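Local structure of Lmo2184 protein (Listeria monocytogenes serovar 1/2a, 5JOQ) at residues 99-102 against 103-107; 235-238 against 239-243; 247-250 against 251-254; 280-283 against 284-287. The protein probably binds heme or a related iron compound as the surface lipoprotein component of an ABC-type iron uptake system. One frame throughout, in Å; residues are numbered along the deposited sequence.

All four contacts are local, made between neighbouring turns of helix or round a turn. Contact 2 is almost wholly buried, though partly by another subunit. Contact 1 lies at the surface, while contacts 3 and 4 are partly buried. Contacts 1 and 4 lie on opposite sides of the chain's centre. Contacts 2 and 3 follow each other in the chain and touch, F243 stacking on W249. Salt bridges reach other subunits from contacts 1, 2 and 4: D103 of contact 1 pairs with K237 of contact 2 between copies, and K285 of contact 4 with E84 of another subunit. Contact 3 relies on aromatic rings, and contact 4 divides a salt-bridged side from an apolar one.

Contact 1 (99-102 against 103-107)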
loop_
_atom_site.group_PDB
_atom_site.type_symbol
_atom_site.label_atom_id
_atom_site.label_comp_id
_atom_site.label_asym_id
_atom_site.label_seq_id
_atom_site.Cartn_x
_atom_site.Cartn_y
_atom_site.Cartn_z
ATOM N N THR A 99 -12.312 -13.478 -13.001
ATOM C CA THR A 99 -12.241 -13.201 -11.564
ATOM C C THR A 99 -12.921 -11.881 -11.212
ATOM O O THR A 99 -13.407 -11.715 -10.084
ATOM C CB THR A 99 -10.768 -13.239 -11.113
ATOM O OG1 THR A 99 -10.277 -14.601 -11.241
ATOM C CG2 THR A 99 -10.616 -12.742 -9.637
ATOM N N LEU A 100 -13.001 -10.946 -12.165
ATOM C CA LEU A 100 -13.720 -9.692 -11.976
ATOM C C LEU A 100 -15.167 -9.714 -12.472
ATOM O O LEU A 100 -15.851 -8.701 -12.353
ATOM C CB LEU A 100 -12.967 -8.550 -12.682
ATOM C CG LEU A 100 -11.965 -7.827 -11.771
ATOM C CD1 LEU A 100 -12.713 -7.007 -10.654
ATOM C CD2 LEU A 100 -10.987 -8.821 -11.150
ATOM N N GLU A 101 -15.659 -10.836 -13.000
ATOM C CA GLU A 101 -16.977 -10.836 -13.636
ATOM C C GLU A 101 -18.083 -10.469 -12.651
ATOM O O GLU A 101 -18.969 -9.662 -12.963
ATOM C CB GLU A 101 -17.239 -12.204 -14.274
ATOM C CG GLU A 101 -18.591 -12.262 -14.939
ATOM C CD GLU A 101 -18.795 -13.564 -15.721
ATOM O OE1 GLU A 101 -17.987 -14.501 -15.563
ATOM O OE2 GLU A 101 -19.777 -13.639 -16.463
ATOM N N ALA A 102 -18.049 -11.040 -11.462
ATOM C CA ALA A 102 -19.091 -10.783 -10.499
ATOM C C ALA A 102 -19.154 -9.307 -10.152
ATOM O O ALA A 102 -20.214 -8.757 -9.996
ATOM C CB ALA A 102 -18.906 -11.639 -9.262
ATOM N N ASP A 103 -18.003 -8.684 -10.016
ATOM C CA ASP A 103 -17.948 -7.274 -9.741
ATOM C C ASP A 103 -18.399 -6.342 -10.864
ATOM O O ASP A 103 -19.079 -5.375 -10.621
ATOM C CB ASP A 103 -16.534 -6.863 -9.358
ATOM C CG ASP A 103 -16.134 -7.360 -7.993
ATOM O OD1 ASP A 103 -17.007 -7.865 -7.280
ATOM O OD2 ASP A 103 -14.951 -7.244 -7.658
ATOM N N LEU A 104 -17.979 -6.640 -12.086
ATOM C CA LEU A 104 -18.232 -5.757 -13.221
ATOM C C LEU A 104 -19.305 -6.050 -14.245
ATOM O O LEU A 104 -19.644 -5.170 -15.020
ATOM C CB LEU A 104 -16.927 -5.580 -13.996
ATOM C CG LEU A 104 -15.654 -5.335 -13.214
ATOM C CD1 LEU A 104 -14.426 -5.224 -14.098
ATOM C CD2 LEU A 104 -15.832 -4.094 -12.373
ATOM N N LYS A 105 -19.833 -7.258 -14.262
ATOM C CA LYS A 105 -20.776 -7.608 -15.289
ATOM C C LYS A 105 -22.015 -6.727 -15.353
ATOM O O LYS A 105 -22.392 -6.305 -16.424
ATOM C CB LYS A 105 -21.208 -9.063 -15.149
ATOM C CG LYS A 105 -22.264 -9.454 -16.154
ATOM C CD LYS A 105 -22.378 -10.949 -16.349
ATOM C CE LYS A 105 -22.536 -11.661 -15.029
ATOM N NZ LYS A 105 -22.744 -13.119 -15.238
ATOM N N SER A 106 -22.616 -6.430 -14.213
ATOM C CA SER A 106 -23.844 -5.621 -14.218
ATOM C C SER A 106 -23.603 -4.234 -14.794
ATOM O O SER A 106 -24.429 -3.718 -15.563
ATOM C CB SER A 106 -24.401 -5.482 -12.803
ATOM O OG SER A 106 -24.675 -6.740 -12.239
ATOM N N GLY A 107 -22.501 -3.587 -14.392
ATOM C CA GLY A 107 -22.214 -2.254 -14.907
ATOM C C GLY A 107 -22.103 -2.223 -16.420
ATOM O O GLY A 107 -22.693 -1.363 -17.081
HETATM O O HOH W 1 -15.712 -10.263 -9.208
HETATM O O HOH W 2 -22.167 -7.540 -11.640
#
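The carbonyls of L100 and E101 accept the first i to i+4 bonds of helix 101-110. L104 N bonds to L100 O at 3.0 Å and K105 N to E101 O at 2.9 Å. Water takes over at two other places. One molecule bridges T99 O and D103 N, and a second accepts from S106 N at 2.8 Å while donating to A102 O. This second water stands where a direct helical bond would run, at a kink in the helix.

Among the side chains, E101 and K105 run side by side on the flank that faces F117 of strand 115-118. E101 is extended, whereas K105 bends at its third torsion (52°), which carries NZ round to E101 OE2 at 3.3 Å. The ammonium approaches from above the carboxylate plane, 47° out of it, and OE1 of the same glutamate pairs with K98. Long, flexible chains suit this place because their methylenes can lie against each other (E101 CG to K105 CE 4.0 Å) while their ends meet. On another side, L100 and L104 place CB and CD1 3.9 Å apart, the usual apolar contact one turn on. L100 CD1 also lies 3.7 Å from D103 OD2, the oxygen that forms a salt bridge with K237 of the second subunit.

K98 and K105 thus share the charge of E101, which would be expected to favour its ionised form. D103 spends its charge on the neighbouring subunit, so the start of this helix, the crossover of the beta-alpha-beta unit 93-118, also lies at a subunit interface.

Contact 2 (235-238 against 239-243); sequences VVKM and FDEEF
V235 presses CG1 onto the face of the F239 ring, coming within 3.4 Å of CZ, tight for two carbons. The methyl lies 3.8 Å from the ring centroid and 28° off its normal, a CH-pi contact between residues one turn apart. V235 O lies above the same face, nearer the rim, so one residue supplies both an apolar and a polar neighbour to the ring. CG1 is anti to the backbone N (170°), beside the carbonyl carbon, which sends this methyl forward along the helix and over the F239 ring. A beta-branched residue suits the spot because its methyl starts close to the helix, and a flat ring can lie against it; V175 and P176 adjoin F239 from a loop.

On another side of helix 233-245, K237 reaches forward to two acids. Its chain bends at the second torsion (49°), bringing NZ 2.8 Å from D240 OD2, on the anti side but well out of the carboxylate plane. E241 OE2 is a longer salt-bridge partner, 3.8 Å from NZ, and K237 CE passes 3.5 Å from that oxygen. A water accepts from K237 NZ at 3.1 Å and joins it to E241 OE2. The backbone continues in ordinary helical fashion, with D240 N bonded to V236 O at 2.9 Å.

Both acids have further cations, D240 through R226 and E241 through K244, while K237 also meets D103 of the third subunit. A salt-bridge network of this kind would offset the cost of burying a lysine and two carboxylates, and probably keep all three ionised.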
loop_
_atom_site.group_PDB
_atom_site.type_symbol
_atom_site.label_atom_id
_atom_site.label_comp_id
_atom_site.label_asym_id
_atom_site.label_seq_id
_atom_site.Cartn_x
_atom_site.Cartn_y
_atom_site.Cartn_z
ATOM N N VAL A 235 6.388 -3.128 2.918
ATOM C CA VAL A 235 5.321 -3.595 3.801
ATOM C C VAL A 235 5.395 -5.107 3.965
ATOM O O VAL A 235 5.226 -5.647 5.070
ATOM C CB VAL A 235 3.938 -3.181 3.250
ATOM C CG1 VAL A 235 2.861 -3.867 4.032
ATOM C CG2 VAL A 235 3.769 -1.645 3.279
ATOM N N VAL A 236 5.640 -5.816 2.880
ATOM C CA VAL A 236 5.708 -7.263 2.930
ATOM C C VAL A 236 6.820 -7.738 3.877
ATOM O O VAL A 236 6.670 -8.719 4.547
ATOM C CB VAL A 236 5.860 -7.873 1.526
ATOM C CG1 VAL A 236 6.094 -9.380 1.615
ATOM C CG2 VAL A 236 4.637 -7.552 0.679
ATOM N N LYS A 237 7.927 -7.018 3.906
ATOM C CA LYS A 237 9.019 -7.369 4.797
ATOM C C LYS A 237 8.562 -7.277 6.245
ATOM O O LYS A 237 8.865 -8.108 7.040
ATOM C CB LYS A 237 10.249 -6.504 4.567
ATOM C CG LYS A 237 11.440 -6.918 5.410
ATOM C CD LYS A 237 11.711 -8.406 5.334
ATOM C CE LYS A 237 12.836 -8.830 6.264
ATOM N NZ LYS A 237 13.125 -10.282 6.276
ATOM N N MET A 238 7.795 -6.253 6.553
ATOM C CA MET A 238 7.265 -6.045 7.875
ATOM C C MET A 238 6.361 -7.236 8.228
ATOM O O MET A 238 6.399 -7.750 9.323
ATOM C CB MET A 238 6.494 -4.727 7.857
ATOM C CG MET A 238 5.831 -4.273 9.126
ATOM S SD MET A 238 5.346 -2.533 9.058
ATOM C CE MET A 238 4.169 -2.495 7.730
ATOM N N PHE A 239 5.565 -7.683 7.264
ATOM C CA PHE A 239 4.686 -8.813 7.489
ATOM C C PHE A 239 5.532 -10.048 7.792
ATOM O O PHE A 239 5.185 -10.826 8.630
ATOM C CB PHE A 239 3.818 -9.120 6.272
ATOM C CG PHE A 239 2.759 -8.091 5.963
ATOM C CD1 PHE A 239 2.409 -7.086 6.849
ATOM C CD2 PHE A 239 2.088 -8.166 4.767
ATOM C CE1 PHE A 239 1.431 -6.176 6.510
ATOM C CE2 PHE A 239 1.113 -7.267 4.432
ATOM C CZ PHE A 239 0.779 -6.275 5.308
ATOM N N ASP A 240 6.644 -10.188 7.081
ATOM C CA ASP A 240 7.553 -11.328 7.273
ATOM C C ASP A 240 8.023 -11.386 8.715
ATOM O O ASP A 240 8.051 -12.462 9.336
ATOM C CB ASP A 240 8.750 -11.230 6.315
ATOM C CG ASP A 240 9.832 -12.301 6.608
ATOM O OD1 ASP A 240 9.524 -13.500 6.490
ATOM O OD2 ASP A 240 10.951 -11.913 7.020
ATOM N N GLU A 241 8.440 -10.233 9.270
ATOM C CA GLU A 241 8.830 -10.220 10.676
ATOM C C GLU A 241 7.666 -10.616 11.587
ATOM O O GLU A 241 7.873 -11.259 12.617
ATOM C CB GLU A 241 9.339 -8.834 11.106
ATOM C CG GLU A 241 10.520 -8.325 10.346
ATOM C CD GLU A 241 11.819 -9.078 10.615
ATOM O OE1 GLU A 241 11.972 -9.813 11.621
ATOM O OE2 GLU A 241 12.722 -8.886 9.795
ATOM N N GLU A 242 6.445 -10.203 11.251
ATOM C CA GLU A 242 5.321 -10.526 12.123
ATOM C C GLU A 242 5.027 -12.029 12.109
ATOM O O GLU A 242 4.788 -12.639 13.161
ATOM C CB GLU A 242 4.082 -9.728 11.691
ATOM C CG GLU A 242 2.956 -9.765 12.774
ATOM C CD GLU A 242 2.169 -11.111 12.851
ATOM O OE1 GLU A 242 1.975 -11.786 11.817
ATOM O OE2 GLU A 242 1.725 -11.468 13.973
ATOM N N PHE A 243 5.095 -12.639 10.929
ATOM C CA PHE A 243 4.818 -14.075 10.771
ATOM C C PHE A 243 5.676 -14.918 11.705
ATOM O O PHE A 243 5.165 -15.833 12.377
ATOM C CB PHE A 243 5.067 -14.447 9.301
ATOM C CG PHE A 243 4.357 -15.707 8.797
ATOM C CD1 PHE A 243 3.078 -15.621 8.220
ATOM C CD2 PHE A 243 5.018 -16.923 8.776
ATOM C CE1 PHE A 243 2.443 -16.784 7.676
ATOM C CE2 PHE A 243 4.408 -18.083 8.229
ATOM C CZ PHE A 243 3.127 -18.011 7.693
HETATM O O HOH W 3 14.515 -10.471 9.059
#

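Contact 3 (247-250 against 251-254); sequences DIWK and HFDA
H251 is held against the preceding turn from several directions. Its backbone N donates to a water that in turn donates to D247 O, so water spans the step from residue 247 to 251 in place of a direct helical bond. The imidazole has K250 CG over one face, 3.9 Å from the ring centroid and 20° off the normal. The lysine achieves this because CG sits between its own N and carbonyl carbon (80°), a crowded position from which the extended chain runs beside the ring. At the ring edge, CD2 lies 3.5 Å from D247 O, and D247 runs alongside with OD1 3.9 Å from NE2. A flat, polar ring suits this exposed place, where one face can rest on methylenes.

F252 follows, with its N bonded to W249 O at 3.0 Å. The bond spans three residues and the donor stands well above the carbonyl plane, as fits a tight turn after the weakly bonded helix about 247-250. F252 is also the N-cap of helix 253-256, so a single residue passes the chain from one short helix to the next, ahead of strand 260-262.

Its ring points the same way as the indole of W249. F252 CZ meets W249 CE3 at 3.7 Å, with the planes inclined at 46°, while I248 O lies at the edge of the phenyl, 3.6 Å from CE1. Both rings touch L170 of strand 168-173; on helix 213-219, W249 meets T213 and F252 meets L216 and Q217. D253 opens helix 253-256, its OD2 accepting from N220 ND2.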
loop_
_atom_site.group_PDB
_atom_site.type_symbol
_atom_site.label_atom_id
_atom_site.label_comp_id
_atom_site.label_asym_id
_atom_site.label_seq_id
_atom_site.Cartn_x
_atom_site.Cartn_y
_atom_site.Cartn_z
ATOM N N ASP A 247 2.394 -17.002 17.270
ATOM C CA ASP A 247 2.152 -18.388 17.694
ATOM C C ASP A 247 1.409 -19.188 16.636
ATOM O O ASP A 247 1.589 -20.406 16.533
ATOM C CB ASP A 247 1.350 -18.417 18.985
ATOM C CG ASP A 247 2.207 -18.040 20.197
ATOM O OD1 ASP A 247 3.423 -18.313 20.181
ATOM O OD2 ASP A 247 1.661 -17.496 21.135
ATOM N N ILE A 248 0.574 -18.511 15.877
ATOM C CA ILE A 248 -0.223 -19.161 14.871
ATOM C C ILE A 248 0.620 -19.881 13.816
ATOM O O ILE A 248 0.214 -20.902 13.360
ATOM C CB ILE A 248 -1.139 -18.140 14.152
ATOM C CG1 ILE A 248 -2.040 -17.415 15.153
ATOM C CG2 ILE A 248 -1.989 -18.799 13.091
ATOM C CD1 ILE A 248 -2.933 -18.359 15.897
ATOM N N TRP A 249 1.748 -19.321 13.405
ATOM C CA TRP A 249 2.587 -19.906 12.363
ATOM C C TRP A 249 4.007 -20.345 12.723
ATOM O O TRP A 249 4.600 -21.169 12.036
ATOM C CB TRP A 249 2.737 -18.875 11.231
ATOM C CG TRP A 249 1.465 -18.360 10.641
ATOM C CD1 TRP A 249 0.907 -17.155 10.852
ATOM C CD2 TRP A 249 0.604 -19.047 9.740
ATOM N NE1 TRP A 249 -0.246 -17.033 10.149
ATOM C CE2 TRP A 249 -0.464 -18.190 9.458
ATOM C CE3 TRP A 249 0.622 -20.312 9.162
ATOM C CZ2 TRP A 249 -1.496 -18.549 8.622
ATOM C CZ3 TRP A 249 -0.396 -20.667 8.337
ATOM C CH2 TRP A 249 -1.444 -19.787 8.061
ATOM N N LYS A 250 4.540 -19.777 13.792
ATOM C CA LYS A 250 5.921 -19.988 14.177
ATOM C C LYS A 250 6.352 -21.389 14.524
ATOM O O LYS A 250 7.506 -21.683 14.506
ATOM C CB LYS A 250 6.418 -18.974 15.193
ATOM C CG LYS A 250 6.039 -19.228 16.623
ATOM C CD LYS A 250 6.787 -18.235 17.485
ATOM C CE LYS A 250 6.506 -18.408 18.947
ATOM N NZ LYS A 250 7.526 -17.665 19.727
ATOM N N HIS A 251 5.424 -22.241 14.874
ATOM C CA HIS A 251 5.823 -23.622 15.153
ATOM C C HIS A 251 5.717 -24.530 13.922
ATOM O O HIS A 251 6.032 -25.723 14.023
ATOM C CB HIS A 251 5.019 -24.165 16.326
ATOM C CG HIS A 251 5.075 -23.261 17.533
ATOM N ND1 HIS A 251 6.131 -23.276 18.420
ATOM C CD2 HIS A 251 4.239 -22.284 17.958
ATOM C CE1 HIS A 251 5.938 -22.357 19.348
ATOM N NE2 HIS A 251 4.794 -21.743 19.091
ATOM N N PHE A 252 5.353 -23.991 12.755
ATOM C CA PHE A 252 5.505 -24.757 11.509
ATOM C C PHE A 252 6.976 -25.065 11.248
ATOM O O PHE A 252 7.827 -24.177 11.334
ATOM C CB PHE A 252 4.982 -23.977 10.313
ATOM C CG PHE A 252 3.476 -23.980 10.169
ATOM C CD1 PHE A 252 2.669 -23.448 11.167
ATOM C CD2 PHE A 252 2.890 -24.462 8.998
ATOM C CE1 PHE A 252 1.267 -23.424 11.023
ATOM C CE2 PHE A 252 1.489 -24.444 8.824
ATOM C CZ PHE A 252 0.678 -23.923 9.830
ATOM N N ASP A 253 7.267 -26.302 10.832
ATOM C CA ASP A 253 8.643 -26.647 10.439
ATOM C C ASP A 253 9.180 -25.730 9.339
ATOM O O ASP A 253 10.374 -25.400 9.329
ATOM C CB ASP A 253 8.734 -28.104 9.950
ATOM C CG ASP A 253 8.789 -29.106 11.077
ATOM O OD1 ASP A 253 8.733 -28.714 12.244
ATOM O OD2 ASP A 253 8.914 -30.308 10.795
ATOM N N ALA A 254 8.336 -25.365 8.369
ATOM C CA ALA A 254 8.782 -24.470 7.297
ATOM C C ALA A 254 9.335 -23.169 7.852
ATOM O O ALA A 254 10.307 -22.616 7.318
ATOM C CB ALA A 254 7.624 -24.152 6.344
HETATM O O HOH W 4 2.612 -22.369 14.776
#

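Contact 4 (280-283 against 284-287)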
loop_
_atom_site.group_PDB
_atom_site.type_symbol
_atom_site.label_atom_id
_atom_site.label_comp_id
_atom_site.label_asym_id
_atom_site.label_seq_id
_atom_site.Cartn_x
_atom_site.Cartn_y
_atom_site.Cartn_z
ATOM N N LEU A 280 7.004 -19.163 -13.653
ATOM C CA LEU A 280 7.204 -20.597 -13.468
ATOM C C LEU A 280 8.674 -20.929 -13.219
ATOM O O LEU A 280 8.993 -21.832 -12.437
ATOM C CB LEU A 280 6.673 -21.351 -14.690
ATOM C CG LEU A 280 6.507 -22.852 -14.541
ATOM C CD1 LEU A 280 5.580 -23.178 -13.377
ATOM C CD2 LEU A 280 5.985 -23.461 -15.870
ATOM N N LYS A 281 9.591 -20.221 -13.880
ATOM C CA LYS A 281 11.014 -20.482 -13.670
ATOM C C LYS A 281 11.458 -20.048 -12.277
ATOM O O LYS A 281 12.328 -20.685 -11.658
ATOM C CB LYS A 281 11.835 -19.741 -14.717
ATOM C CG LYS A 281 11.695 -20.270 -16.133
ATOM C CD LYS A 281 12.449 -19.397 -17.171
ATOM C CE LYS A 281 11.895 -19.635 -18.598
ATOM N NZ LYS A 281 11.945 -18.428 -19.497
ATOM N N GLU A 282 10.939 -18.913 -11.805
ATOM C CA GLU A 282 11.231 -18.484 -10.440
ATOM C C GLU A 282 10.626 -19.467 -9.432
ATOM O O GLU A 282 11.250 -19.787 -8.409
ATOM C CB GLU A 282 10.713 -17.054 -10.248
ATOM C CG GLU A 282 11.285 -16.313 -9.089
ATOM C CD GLU A 282 12.807 -16.290 -9.133
ATOM O OE1 GLU A 282 13.413 -16.079 -10.228
ATOM O OE2 GLU A 282 13.382 -16.549 -8.064
ATOM N N MET A 283 9.442 -20.016 -9.740
ATOM C CA MET A 283 8.833 -21.011 -8.861
ATOM C C MET A 283 9.713 -22.241 -8.747
ATOM O O MET A 283 9.909 -22.778 -7.650
ATOM C CB MET A 283 7.437 -21.390 -9.376
ATOM C CG MET A 283 6.701 -22.364 -8.463
ATOM S SD MET A 283 6.274 -21.685 -6.859
ATOM C CE MET A 283 5.084 -20.380 -7.285
ATOM N N GLU A 284 10.275 -22.687 -9.868
ATOM C CA GLU A 284 11.140 -23.860 -9.849
ATOM C C GLU A 284 12.361 -23.619 -8.967
ATOM O O GLU A 284 12.796 -24.520 -8.244
ATOM C CB GLU A 284 11.540 -24.235 -11.283
ATOM C CG GLU A 284 12.332 -25.501 -11.358
ATOM C CD GLU A 284 12.915 -25.776 -12.749
ATOM O OE1 GLU A 284 12.516 -25.113 -13.749
ATOM O OE2 GLU A 284 13.793 -26.666 -12.814
ATOM N N LYS A 285 12.906 -22.392 -8.978
ATOM C CA LYS A 285 14.058 -22.081 -8.128
ATOM C C LYS A 285 13.706 -22.177 -6.652
ATOM O O LYS A 285 14.475 -22.737 -5.857
ATOM C CB LYS A 285 14.588 -20.683 -8.436
ATOM C CG LYS A 285 15.311 -20.569 -9.768
ATOM C CD LYS A 285 15.849 -19.163 -10.000
ATOM C CE LYS A 285 16.219 -18.974 -11.467
ATOM N NZ LYS A 285 16.222 -17.535 -11.855
ATOM N N MET A 286 12.545 -21.644 -6.274
ATOM C CA MET A 286 12.130 -21.669 -4.872
ATOM C C MET A 286 11.834 -23.079 -4.386
ATOM O O MET A 286 12.130 -23.413 -3.237
ATOM C CB MET A 286 10.891 -20.797 -4.695
ATOM C CG MET A 286 11.213 -19.314 -4.615
ATOM S SD MET A 286 9.720 -18.316 -4.443
ATOM C CE MET A 286 8.972 -18.503 -6.030
ATOM N N LEU A 287 11.198 -23.905 -5.227
ATOM C CA LEU A 287 10.775 -25.227 -4.773
ATOM C C LEU A 287 11.945 -26.185 -4.627
ATOM O O LEU A 287 11.883 -27.103 -3.808
ATOM C CB LEU A 287 9.744 -25.819 -5.743
ATOM C CG LEU A 287 8.407 -25.078 -5.812
ATOM C CD1 LEU A 287 7.377 -25.935 -6.622
ATOM C CD2 LEU A 287 7.929 -24.751 -4.405
#
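K285 NZ lies between two carboxylates: a loose salt bridge to E282 OE1 at 3.6 Å in its own helix, and E84 of the third subunit, its stronger partner. E282 bends at its second torsion (55°) to lift its carboxylate towards the extended lysine, and the two chains pass obliquely, K285 CD lying 3.9 Å from OE1. Long charged residues suit a partly exposed helix side, from which K285 can reach a neighbouring subunit.

Further round, the contacts become apolar. M283 CG meets L287 CD1 at 4.1 Å, and M283 SD lies 4.3 Å from M286 CE. The last torsion of M286 (-70°) folds its methyl back over the preceding turn, to 3.5 Å from E282 O and 3.8 Å from M283 CA. Methionine's unbranched, flexible chain lets it follow such a surface, while M283 itself faces V192, L225 and F268. Beneath these side chains runs regular helical bonding, with L287 N bonded to M283 O at 3.0 Å.

Helix 276-288 is amphipathic: L280, M283 and L287 face inward, L280 against helices 140-161 and 187-194, in the two-lobed fold of this solute-binding protein family.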